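Local coordinates for monomethylamine methyltransferase mtmB1 (Methanosarcina barkeri, PDB 1NTH), which catalyses methyl transfer from monomethylamine to the corrinoid cofactor of its partner protein MtmC, a step of methanogenesis from methylamine, at residues 89-94 and 285-290; 124-129 and 152-157; 261-266 and 299-304. All blocks are in the same frame, centred on the assembly; numbering follows the deposited sequence.

Contact 1 (89-94 and 285-290)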
loop_
_atom_site.group_PDB
_atom_site.type_symbol
_atom_site.label_atom_id
_atom_site.label_comp_id
_atom_site.label_asym_id
_atom_site.label_seq_id
_atom_site.Cartn_x
_atom_site.Cartn_y
_atom_site.Cartn_z
ATOM N N ASP A 89 10.812 -40.955 -1.426
ATOM C CA ASP A 89 11.612 -39.770 -1.154
ATOM C C ASP A 89 10.839 -38.476 -1.382
ATOM O O ASP A 89 11.069 -37.486 -0.689
ATOM C CB ASP A 89 12.884 -39.771 -2.000
ATOM C CG ASP A 89 13.842 -40.875 -1.602
ATOM O OD1 ASP A 89 13.978 -41.134 -0.387
ATOM O OD2 ASP A 89 14.469 -41.474 -2.501
ATOM N N GLU A 90 9.929 -38.478 -2.352
ATOM C CA GLU A 90 9.135 -37.284 -2.624
ATOM C C GLU A 90 8.168 -37.037 -1.475
ATOM O O GLU A 90 7.954 -35.893 -1.071
ATOM C CB GLU A 90 8.352 -37.434 -3.933
ATOM C CG GLU A 90 9.236 -37.557 -5.161
ATOM C CD GLU A 90 8.452 -37.818 -6.436
ATOM O OE1 GLU A 90 7.329 -38.362 -6.353
ATOM O OE2 GLU A 90 8.975 -37.492 -7.524
ATOM N N ILE A 91 7.581 -38.108 -0.947
ATOM C CA ILE A 91 6.648 -37.958 0.160
ATOM C C ILE A 91 7.360 -37.431 1.404
ATOM O O ILE A 91 6.841 -36.551 2.094
ATOM C CB ILE A 91 5.942 -39.297 0.490
ATOM C CG1 ILE A 91 5.154 -39.775 -0.736
ATOM C CG2 ILE A 91 4.987 -39.106 1.668
ATOM C CD1 ILE A 91 4.447 -41.110 -0.538
ATOM N N TRP A 92 8.550 -37.953 1.690
ATOM C CA TRP A 92 9.290 -37.492 2.861
ATOM C C TRP A 92 9.735 -36.039 2.727
ATOM O O TRP A 92 9.756 -35.300 3.713
ATOM C CB TRP A 92 10.496 -38.397 3.130
ATOM C CG TRP A 92 10.119 -39.611 3.923
ATOM C CD1 TRP A 92 10.230 -40.918 3.537
ATOM C CD2 TRP A 92 9.535 -39.627 5.233
ATOM N NE1 TRP A 92 9.748 -41.746 4.525
ATOM C CE2 TRP A 92 9.315 -40.980 5.576
ATOM C CE3 TRP A 92 9.174 -38.629 6.149
ATOM C CZ2 TRP A 92 8.751 -41.361 6.799
ATOM C CZ3 TRP A 92 8.613 -39.008 7.367
ATOM C CH2 TRP A 92 8.406 -40.365 7.677
ATOM N N ASP A 93 10.093 -35.629 1.514
ATOM C CA ASP A 93 10.507 -34.247 1.285
ATOM C C ASP A 93 9.345 -33.323 1.645
ATOM O O ASP A 93 9.543 -32.264 2.234
ATOM C CB ASP A 93 10.910 -34.050 -0.181
ATOM C CG ASP A 93 11.166 -32.588 -0.532
ATOM O OD1 ASP A 93 10.419 -32.049 -1.372
ATOM O OD2 ASP A 93 12.111 -31.984 0.027
ATOM N N ALA A 94 8.126 -33.736 1.309
ATOM C CA ALA A 94 6.949 -32.933 1.618
ATOM C C ALA A 94 6.685 -32.907 3.121
ATOM O O ALA A 94 6.500 -31.841 3.707
ATOM C CB ALA A 94 5.727 -33.481 0.878
ATOM N N ALA A 285 -2.099 -33.660 1.289
ATOM C CA ALA A 285 -2.355 -32.225 1.329
ATOM C C ALA A 285 -1.078 -31.402 1.166
ATOM O O ALA A 285 -1.057 -30.425 0.419
ATOM C CB ALA A 285 -3.040 -31.853 2.641
ATOM N N VAL A 286 -0.013 -31.794 1.856
ATOM C CA VAL A 286 1.235 -31.036 1.781
ATOM C C VAL A 286 2.104 -31.423 0.591
ATOM O O VAL A 286 3.118 -30.787 0.308
ATOM C CB VAL A 286 2.056 -31.188 3.089
ATOM C CG1 VAL A 286 1.231 -30.697 4.265
ATOM C CG2 VAL A 286 2.467 -32.647 3.307
ATOM N N LEU A 287 1.680 -32.457 -0.119
ATOM C CA LEU A 287 2.412 -32.955 -1.270
ATOM C C LEU A 287 1.807 -32.415 -2.566
ATOM O O LEU A 287 2.450 -31.675 -3.310
ATOM C CB LEU A 287 2.363 -34.489 -1.233
ATOM C CG LEU A 287 3.175 -35.392 -2.156
ATOM C CD1 LEU A 287 4.653 -35.070 -2.067
ATOM C CD2 LEU A 287 2.924 -36.842 -1.745
ATOM N N MET A 288 0.556 -32.771 -2.818
ATOM C CA MET A 288 -0.140 -32.354 -4.025
ATOM C C MET A 288 -0.631 -30.904 -4.007
ATOM O O MET A 288 -0.527 -30.193 -5.007
ATOM C CB MET A 288 -1.330 -33.292 -4.258
ATOM C CG MET A 288 -2.216 -32.951 -5.445
ATOM S SD MET A 288 -3.722 -33.971 -5.464
ATOM C CE MET A 288 -4.735 -33.090 -4.276
ATOM N N SER A 289 -1.153 -30.466 -2.866
ATOM C CA SER A 289 -1.715 -29.123 -2.756
ATOM C C SER A 289 -0.835 -28.039 -2.153
ATOM O O SER A 289 -1.272 -26.893 -2.058
ATOM C CB SER A 289 -3.016 -29.176 -1.952
ATOM O OG SER A 289 -3.923 -30.107 -2.512
ATOM N N SER A 290 0.387 -28.384 -1.755
ATOM C CA SER A 290 1.293 -27.411 -1.138
ATOM C C SER A 290 0.555 -26.698 -0.006
ATOM O O SER A 290 0.769 -25.513 0.248
ATOM C CB SER A 290 1.762 -26.379 -2.171
ATOM O OG SER A 290 2.534 -26.986 -3.196
#
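Val286 and Leu287, near the end of helix 271-288, pack against Ala94, Ile91 and the backbone of Glu90 on helix 88-95. The contact is apolar and buried, with no hydrogen bond between the segments. Val286 comes first. Its CG2 branch, set between the backbone N and the carbonyl carbon, faces the last residue of 89-94 and lies 4.2 Å from Ala94 CB. The carbonyl of Val286 is on the same side, with its O 3.8 Å from the CB of Ala94.

Leu287 does most of the work. Its CG is anti to the backbone N (chi1 -171°), and the two methyls beyond it reach different parts of the opposing helix. CD1 touches Ala94 CB at 3.5 Å and is equally close, 3.5 Å, to Glu90 O, a carbonyl already engaged in the helix by Ala94 N. CD2 meets CG1 of Ile91 at 3.8 Å, the two branched chains crossing obliquely. A single methyl at position 94 lets the helices come close, with 5.4 Å between Ala94 CA and Leu287 CA, while a forked leucine can reach both Ala94 and Ile91. After Met288 and Ser289 the chain leaves helical geometry at Ser290, where phi is positive.

Glu90 turns its carboxylate to Arg15 in a salt bridge. Leu287 also touches Tyr86 and, with Ile91, helix 56-73, through Leu70 for Leu287 and Phe67 and Leu71 for Ile91. Met288 and Ser289 pack on helix 240-251. Lys151 of a second subunit packs on Asp93 and Ala94, and Arg108 of that subunit bonds Ser290 O, so the meeting of helices 88-95 and 271-288 lies beside a subunit interface.

Contact 2 (124-129 and 152-157)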
loop_
_atom_site.group_PDB
_atom_site.type_symbol
_atom_site.label_atom_id
_atom_site.label_comp_id
_atom_site.label_asym_id
_atom_site.label_seq_id
_atom_site.Cartn_x
_atom_site.Cartn_y
_atom_site.Cartn_z
ATOM N N PRO A 124 -7.532 -24.423 20.655
ATOM C CA PRO A 124 -7.391 -24.317 19.202
ATOM C C PRO A 124 -8.049 -23.033 18.706
ATOM O O PRO A 124 -8.769 -22.361 19.449
ATOM C CB PRO A 124 -8.104 -25.571 18.690
ATOM C CG PRO A 124 -9.120 -25.847 19.746
ATOM C CD PRO A 124 -8.354 -25.588 21.023
ATOM N N ILE A 125 -7.778 -22.688 17.454
ATOM C CA ILE A 125 -8.361 -21.509 16.835
ATOM C C ILE A 125 -9.804 -21.848 16.488
ATOM O O ILE A 125 -10.084 -22.923 15.952
ATOM C CB ILE A 125 -7.596 -21.134 15.542
ATOM C CG1 ILE A 125 -6.192 -20.643 15.898
ATOM C CG2 ILE A 125 -8.373 -20.092 14.745
ATOM C CD1 ILE A 125 -6.175 -19.464 16.855
ATOM N N VAL A 126 -10.719 -20.936 16.799
ATOM C CA VAL A 126 -12.133 -21.145 16.514
ATOM C C VAL A 126 -12.522 -20.419 15.231
ATOM O O VAL A 126 -12.584 -19.188 15.187
ATOM C CB VAL A 126 -13.011 -20.638 17.679
ATOM C CG1 VAL A 126 -14.488 -20.813 17.343
ATOM C CG2 VAL A 126 -12.668 -21.402 18.951
ATOM N N GLN A 127 -12.763 -21.193 14.179
ATOM C CA GLN A 127 -13.158 -20.641 12.893
ATOM C C GLN A 127 -14.662 -20.841 12.783
ATOM O O GLN A 127 -15.131 -21.932 12.469
ATOM C CB GLN A 127 -12.433 -21.371 11.763
ATOM C CG GLN A 127 -12.778 -20.870 10.373
ATOM C CD GLN A 127 -11.717 -21.242 9.362
ATOM O OE1 GLN A 127 -11.782 -22.295 8.715
ATOM N NE2 GLN A 127 -10.714 -20.386 9.234
ATOM N N GLY A 128 -15.413 -19.781 13.054
ATOM C CA GLY A 128 -16.858 -19.883 13.028
ATOM C C GLY A 128 -17.543 -19.256 11.838
ATOM O O GLY A 128 -17.110 -18.231 11.312
ATOM N N GLY A 129 -18.636 -19.878 11.417
ATOM C CA GLY A 129 -19.384 -19.353 10.295
ATOM C C GLY A 129 -20.397 -20.363 9.802
ATOM O O GLY A 129 -20.507 -21.454 10.372
ATOM N N GLU A 152 -15.720 -15.659 21.159
ATOM C CA GLU A 152 -15.215 -17.027 21.052
ATOM C C GLU A 152 -14.636 -17.300 19.666
ATOM O O GLU A 152 -13.732 -18.121 19.513
ATOM C CB GLU A 152 -16.343 -18.036 21.299
ATOM C CG GLU A 152 -16.725 -18.267 22.754
ATOM C CD GLU A 152 -15.621 -18.931 23.554
ATOM O OE1 GLU A 152 -14.879 -19.765 22.988
ATOM O OE2 GLU A 152 -15.505 -18.631 24.762
ATOM N N VAL A 153 -15.168 -16.613 18.659
ATOM C CA VAL A 153 -14.738 -16.811 17.277
ATOM C C VAL A 153 -13.496 -15.994 16.903
ATOM O O VAL A 153 -13.429 -14.790 17.161
ATOM C CB VAL A 153 -15.906 -16.486 16.310
ATOM C CG1 VAL A 153 -15.484 -16.702 14.863
ATOM C CG2 VAL A 153 -17.106 -17.379 16.637
ATOM N N ASP A 154 -12.522 -16.668 16.293
ATOM C CA ASP A 154 -11.259 -16.050 15.873
ATOM C C ASP A 154 -11.222 -15.659 14.396
ATOM O O ASP A 154 -10.706 -14.596 14.040
ATOM C CB ASP A 154 -10.092 -17.004 16.147
ATOM C CG ASP A 154 -9.907 -17.292 17.616
ATOM O OD1 ASP A 154 -9.720 -16.326 18.385
ATOM O OD2 ASP A 154 -9.937 -18.481 18.002
ATOM N N THR A 155 -11.741 -16.539 13.544
ATOM C CA THR A 155 -11.784 -16.308 12.102
ATOM C C THR A 155 -13.157 -16.744 11.612
ATOM O O THR A 155 -13.907 -17.387 12.352
ATOM C CB THR A 155 -10.707 -17.133 11.354
ATOM O OG1 THR A 155 -10.950 -18.532 11.554
ATOM C CG2 THR A 155 -9.320 -16.792 11.873
ATOM N N ILE A 156 -13.481 -16.404 10.369
ATOM C CA ILE A 156 -14.784 -16.749 9.805
ATOM C C ILE A 156 -14.685 -17.780 8.687
ATOM O O ILE A 156 -13.781 -17.713 7.860
ATOM C CB ILE A 156 -15.476 -15.502 9.186
ATOM C CG1 ILE A 156 -15.649 -14.399 10.237
ATOM C CG2 ILE A 156 -16.820 -15.900 8.564
ATOM C CD1 ILE A 156 -16.544 -14.768 11.404
ATOM N N VAL A 157 -15.597 -18.749 8.678
ATOM C CA VAL A 157 -15.643 -19.700 7.574
ATOM C C VAL A 157 -16.908 -19.291 6.817
ATOM O O VAL A 157 -18.017 -19.330 7.353
ATOM C CB VAL A 157 -15.709 -21.180 8.031
ATOM C CG1 VAL A 157 -16.757 -21.377 9.112
ATOM C CG2 VAL A 157 -16.004 -22.059 6.824
HETATM O O HOH W 1 -9.103 -19.772 20.127
#
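Two neighbouring parallel strands of the TIM barrel, 125-128 and 155-156, meet here, Gln127 pairing with Thr155 and Gly128 with Ile156. Gly128 N donates to Thr155 O, and Val157 N reaches Gly128 O from above the carbonyl plane. At the start of the pairing Val126 O accepts two amides, Asp154 N at 2.8 Å and Thr155 N at 3.2 Å. Asp154 returns the grip: its OD2 takes the Val126 N-H through the anti lone pair, 2.8 Å away and almost straight (178°). Chi1 of -64° sets Asp154 CG beside its own backbone N. The short acid suits this place because OD2 accepts the Val126 N-H as a strand carbonyl would.

On the face of Gln127 and Thr155, Gln127 NE2 donates to Thr155 OG1 at 3.0 Å, nearly in the amide plane, while Gln127 OE1 binds Ser365 of the next strand. Gln127 CG packs on Val157 CB at 3.8 Å. A side chain on Gly129 would run into Val157 O, consistent with glycine there.

A water lies within hydrogen-bonding distance of Asp154 OD2 (2.6 Å) and of Pro124 O. The straight N-H of Val126 would by itself be expected to favour the charged carboxylate.

Contact 3 (261-266 and 299-304)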
loop_
_atom_site.group_PDB
_atom_site.type_symbol
_atom_site.label_atom_id
_atom_site.label_comp_id
_atom_site.label_asym_id
_atom_site.label_seq_id
_atom_site.Cartn_x
_atom_site.Cartn_y
_atom_site.Cartn_z
ATOM N N MET A 261 -12.750 -34.996 3.045
ATOM C CA MET A 261 -13.745 -35.507 3.969
ATOM C C MET A 261 -13.968 -36.991 3.717
ATOM O O MET A 261 -14.881 -37.374 2.987
ATOM C CB MET A 261 -15.053 -34.737 3.793
ATOM C CG MET A 261 -14.939 -33.236 4.084
ATOM S SD MET A 261 -13.966 -32.276 2.878
ATOM C CE MET A 261 -15.184 -32.053 1.566
ATOM N N PRO A 262 -13.128 -37.845 4.321
ATOM C CA PRO A 262 -13.263 -39.293 4.134
ATOM C C PRO A 262 -14.617 -39.793 4.620
ATOM O O PRO A 262 -15.140 -39.324 5.629
ATOM C CB PRO A 262 -12.088 -39.858 4.929
ATOM C CG PRO A 262 -11.901 -38.849 6.023
ATOM C CD PRO A 262 -12.065 -37.533 5.295
ATOM N N ILE A 263 -15.179 -40.751 3.893
ATOM C CA ILE A 263 -16.490 -41.280 4.226
ATOM C C ILE A 263 -16.455 -42.624 4.944
ATOM O O ILE A 263 -16.007 -43.627 4.383
ATOM C CB ILE A 263 -17.347 -41.423 2.947
ATOM C CG1 ILE A 263 -17.478 -40.059 2.260
ATOM C CG2 ILE A 263 -18.724 -41.972 3.294
ATOM C CD1 ILE A 263 -18.184 -40.106 0.915
ATOM N N PHE A 264 -16.920 -42.636 6.189
ATOM C CA PHE A 264 -16.977 -43.872 6.957
ATOM C C PHE A 264 -18.027 -44.742 6.281
ATOM O O PHE A 264 -19.150 -44.296 6.055
ATOM C CB PHE A 264 -17.416 -43.610 8.396
ATOM C CG PHE A 264 -17.864 -44.851 9.115
ATOM C CD1 PHE A 264 -16.955 -45.859 9.417
ATOM C CD2 PHE A 264 -19.208 -45.043 9.427
ATOM C CE1 PHE A 264 -17.375 -47.044 10.022
ATOM C CE2 PHE A 264 -19.641 -46.225 10.031
ATOM C CZ PHE A 264 -18.722 -47.228 10.326
ATOM N N GLY A 265 -17.666 -45.983 5.969
ATOM C CA GLY A 265 -18.606 -46.864 5.303
ATOM C C GLY A 265 -18.557 -46.626 3.806
ATOM O O GLY A 265 -19.346 -47.196 3.044
ATOM N N GLY A 266 -17.620 -45.777 3.389
ATOM C CA GLY A 266 -17.454 -45.459 1.982
ATOM C C GLY A 266 -16.563 -46.450 1.259
ATOM O O GLY A 266 -16.494 -47.617 1.641
ATOM N N VAL A 299 -17.074 -38.205 7.478
ATOM C CA VAL A 299 -18.529 -38.177 7.508
ATOM C C VAL A 299 -19.139 -39.573 7.391
ATOM O O VAL A 299 -18.605 -40.441 6.700
ATOM C CB VAL A 299 -19.064 -37.262 6.383
ATOM C CG1 VAL A 299 -18.623 -37.789 5.030
ATOM C CG2 VAL A 299 -20.572 -37.154 6.466
ATOM N N HIS A 300 -20.261 -39.776 8.076
ATOM C CA HIS A 300 -20.956 -41.064 8.075
ATOM C C HIS A 300 -21.727 -41.238 6.769
ATOM O O HIS A 300 -22.544 -40.394 6.408
ATOM C CB HIS A 300 -21.909 -41.126 9.271
ATOM C CG HIS A 300 -22.370 -42.508 9.610
ATOM N ND1 HIS A 300 -23.230 -43.225 8.807
ATOM C CD2 HIS A 300 -22.089 -43.305 10.668
ATOM C CE1 HIS A 300 -23.461 -44.405 9.357
ATOM N NE2 HIS A 300 -22.780 -44.478 10.487
ATOM N N ILE A 301 -21.467 -42.335 6.063
ATOM C CA ILE A 301 -22.127 -42.582 4.786
ATOM C C ILE A 301 -23.651 -42.501 4.852
ATOM O O ILE A 301 -24.293 -42.059 3.898
ATOM C CB ILE A 301 -21.723 -43.956 4.200
ATOM C CG1 ILE A 301 -22.245 -44.076 2.766
ATOM C CG2 ILE A 301 -22.270 -45.083 5.070
ATOM C CD1 ILE A 301 -21.695 -45.262 2.009
ATOM N N ARG A 302 -24.233 -42.907 5.975
ATOM C CA ARG A 302 -25.685 -42.872 6.109
ATOM C C ARG A 302 -26.232 -41.585 6.714
ATOM O O ARG A 302 -27.137 -40.965 6.158
ATOM C CB ARG A 302 -26.169 -44.049 6.959
ATOM C CG ARG A 302 -27.683 -44.089 7.125
ATOM C CD ARG A 302 -28.123 -45.195 8.070
ATOM N NE ARG A 302 -29.579 -45.259 8.178
ATOM C CZ ARG A 302 -30.238 -46.107 8.962
ATOM N NH1 ARG A 302 -29.575 -46.972 9.717
ATOM N NH2 ARG A 302 -31.564 -46.090 8.990
ATOM N N TRP A 303 -25.678 -41.185 7.852
ATOM C CA TRP A 303 -26.151 -40.002 8.553
ATOM C C TRP A 303 -25.657 -38.669 7.999
ATOM O O TRP A 303 -26.280 -37.633 8.229
ATOM C CB TRP A 303 -25.793 -40.125 10.033
ATOM C CG TRP A 303 -26.274 -41.417 10.641
ATOM C CD1 TRP A 303 -25.518 -42.345 11.296
ATOM C CD2 TRP A 303 -27.620 -41.911 10.656
ATOM N NE1 TRP A 303 -26.309 -43.388 11.720
ATOM C CE2 TRP A 303 -27.604 -43.146 11.342
ATOM C CE3 TRP A 303 -28.839 -41.428 10.160
ATOM C CZ2 TRP A 303 -28.760 -43.910 11.544
ATOM C CZ3 TRP A 303 -29.993 -42.189 10.360
ATOM C CH2 TRP A 303 -29.942 -43.415 11.049
ATOM N N GLY A 304 -24.544 -38.694 7.274
ATOM C CA GLY A 304 -24.011 -37.468 6.703
ATOM C C GLY A 304 -23.519 -36.476 7.744
ATOM O O GLY A 304 -23.464 -35.272 7.485
#
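Three backbone hydrogen bonds run between 262-264 and 299-301, setting Ile263 beside Val299 and Phe264 beside His300 in parallel register. Val299 N donates to Pro262 O, nearly along the C=O axis, Phe264 N to Val299 O at 2.8 Å, and Ile301 N to Phe264 O at 3.0 Å. Beyond the pairing, a type II turn from Ile263 to Gly266 closes through Gly266 N and Ile263 O. Gly265 suits it, since at its positive phi a CB would collide with the carbonyl O of Phe264, and also with Ile301 CG2.

The aromatic contact is an offset edge-to-face pair. Phe264 presents the CD2-CE2 edge to one face of His300, with centroids 5.1 Å apart and planes at 61°; CD2 of Phe264 lies 3.6 Å from CD2 of His300. Both rings have CG anti to the backbone N, and the side chains lie side by side. Trp303 CD1 covers the opposite face of the imidazole, over its centre, while Arg302 N donates in the ring plane to His300 ND1, which fixes the ring's rotation.

On the face of Ile263 and Val299, the CG1 atoms of these two residues meet at 3.8 Å, and their beta-branched side chains suit strand positions. Just past the strand end Ile263 CG2 meets Ile301 CB at 3.7 Å, the side chains crossing at about a right angle.

Helix 271-288 links the two strands, making a parallel beta-alpha-beta unit, the repeating element of a TIM barrel.

In the fold
Contacts 2 and 3 both belong to the parallel barrel sheet, but lie on opposite sides of the chain's centre, their own centres 24 Å apart and their nearest atoms about 11 Å. Strands 330-333 and 363-366 bridge them: 293-300 pairs with the first, the two pair with each other, and 363-366 pairs with 125-128. Contact 1 lies farther out, 20 Å from the chain's centre, where the helix that connects the strands of contact 3 meets helix 88-95. Its nearest atoms are about 10 Å from contact 3 and about 14 Å from contact 2. Along the chain, contacts 1 and 3 interleave, whereas contact 2 closes before contact 3 opens.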